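Side-chain contact in pumilio homolog 23 (Arabidopsis thaliana, PDB 5WZJ), which binds RNA in a sequence-specific manner through its pumilio repeats, recognising 18S rRNA, and probably regulates translation and mRNA stability: residues 64-67 and 68-71. Residues are numbered along the deposited sequence; the frame is centred on the assembly and turned at random.
Sequences ISHV and LQTL. With nucleotides of chain B.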
# COMPACT_ATOMS: atom_id res chain seq x y z
N ILE A 64 -30.71 -16.68 5.09
CA ILE A 64 -30.81 -17.01 3.68
C ILE A 64 -29.91 -16.14 2.81
O ILE A 64 -29.55 -16.55 1.70
CB ILE A 64 -32.28 -16.94 3.23
CG1 ILE A 64 -33.14 -17.80 4.18
CG2 ILE A 64 -32.43 -17.44 1.78
CD1 ILE A 64 -34.64 -17.61 3.93
N SER A 65 -29.52 -14.95 3.30
CA SER A 65 -28.61 -14.10 2.54
C SER A 65 -27.37 -14.87 2.11
O SER A 65 -26.88 -14.72 0.98
CB SER A 65 -28.21 -12.87 3.36
OG SER A 65 -27.59 -13.25 4.59
N HIS A 66 -26.88 -15.75 2.99
CA HIS A 66 -25.69 -16.54 2.68
C HIS A 66 -25.96 -17.52 1.54
O HIS A 66 -25.10 -17.73 0.68
CB HIS A 66 -25.23 -17.28 3.94
CG HIS A 66 -24.76 -16.36 5.03
ND1 HIS A 66 -23.44 -16.01 5.20
CD2 HIS A 66 -25.45 -15.68 5.98
CE1 HIS A 66 -23.33 -15.18 6.22
NE2 HIS A 66 -24.53 -14.95 6.70
N VAL A 67 -27.15 -18.13 1.51
CA VAL A 67 -27.49 -19.02 0.40
C VAL A 67 -27.58 -18.23 -0.90
O VAL A 67 -27.08 -18.67 -1.94
CB VAL A 67 -28.81 -19.76 0.70
CG1 VAL A 67 -29.19 -20.65 -0.47
CG2 VAL A 67 -28.67 -20.58 1.98
N LEU A 68 -28.19 -17.05 -0.85
CA LEU A 68 -28.32 -16.24 -2.05
C LEU A 68 -26.95 -15.85 -2.61
O LEU A 68 -26.76 -15.84 -3.83
CB LEU A 68 -29.18 -15.00 -1.75
CG LEU A 68 -29.59 -14.07 -2.89
CD1 LEU A 68 -30.17 -14.84 -4.08
CD2 LEU A 68 -30.60 -13.04 -2.38
N GLN A 69 -25.98 -15.59 -1.73
CA GLN A 69 -24.61 -15.35 -2.19
C GLN A 69 -24.09 -16.54 -3.00
O GLN A 69 -23.48 -16.36 -4.06
CB GLN A 69 -23.67 -15.11 -1.01
CG GLN A 69 -23.82 -13.76 -0.33
CD GLN A 69 -22.76 -13.57 0.72
OE1 GLN A 69 -22.99 -13.82 1.90
NE2 GLN A 69 -21.58 -13.12 0.30
N THR A 70 -24.29 -17.75 -2.47
CA THR A 70 -23.87 -18.95 -3.18
C THR A 70 -24.55 -19.05 -4.54
O THR A 70 -23.89 -19.35 -5.54
CB THR A 70 -24.19 -20.18 -2.32
OG1 THR A 70 -23.55 -20.06 -1.05
CG2 THR A 70 -23.71 -21.46 -3.02
N LEU A 71 -25.86 -18.78 -4.59
CA LEU A 71 -26.58 -18.85 -5.87
C LEU A 71 -26.03 -17.83 -6.88
O LEU A 71 -25.86 -18.14 -8.07
CB LEU A 71 -28.06 -18.61 -5.64
CG LEU A 71 -28.73 -19.56 -4.64
CD1 LEU A 71 -30.18 -19.20 -4.48
CD2 LEU A 71 -28.58 -21.01 -5.11
P G B 11 -21.58 -5.86 11.47
OP1 G B 11 -22.18 -4.52 11.63
OP2 G B 11 -20.78 -6.46 12.57
O5' G B 11 -22.80 -6.80 11.11
C5' G B 11 -22.74 -8.22 11.23
C4' G B 11 -23.86 -8.84 10.44
O4' G B 11 -23.42 -8.99 9.06
C3' G B 11 -24.33 -10.22 10.89
O3' G B 11 -25.73 -10.37 10.59
C2' G B 11 -23.54 -11.14 9.99
O2' G B 11 -24.12 -12.42 9.83
C1' G B 11 -23.55 -10.34 8.68
N9 G B 11 -22.46 -10.72 7.78
C8 G B 11 -21.10 -10.58 8.00
N7 G B 11 -20.37 -11.08 7.03
C5 G B 11 -21.30 -11.58 6.12
C6 G B 11 -21.11 -12.24 4.88
O6 G B 11 -20.05 -12.52 4.32
N1 G B 11 -22.33 -12.59 4.29
C2 G B 11 -23.57 -12.33 4.82
N2 G B 11 -24.64 -12.73 4.11
N3 G B 11 -23.76 -11.71 5.98
C4 G B 11 -22.59 -11.37 6.57
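Ser65 and Gln69, one helical turn apart and joined by the backbone bond from Gln69 N to Ser65 O (3.0 Å), grip G11 of chain B together. Gln69 can be followed outward: CB lies against His66 O, CG passes Ser65 O at 3.5 Å, and the extended chain carries the amide to the Watson-Crick edge. There OE1 accepts from G11 N1 at 2.8 Å, the straighter bond (155° at the hydrogen), and from G11 N2 at 3.0 Å. NE2 turns to Ser106 OG on helix 100-112, a second-shell hydrogen bond that probably keeps the amide from flipping. Ser65 OG, set by chi1 of 58° between its backbone N and carbonyl carbon, takes another bond from G11 N2 (3.0 Å), on its N3 side; it is also hydrogen-bonded to Asp61 O, which leaves OG to accept from N2. With N1 and N2 both engaged, the site is consistent with a preference for guanine, since adenine lacks the 2-amino group and the N1 hydrogen. G11 lies over one face of the His66 ring, N2 3.4 Å above its centre, the planes nearly parallel (about 13° apart). Replacing this imidazole by an alanine is likely to uncover that face of the guanine and let the base tilt away from Gln69. Such a trio on one helix, two base-gripping side chains with a ring-covering residue between them, is characteristic of RNA-base recognition in pumilio repeats, here the first one.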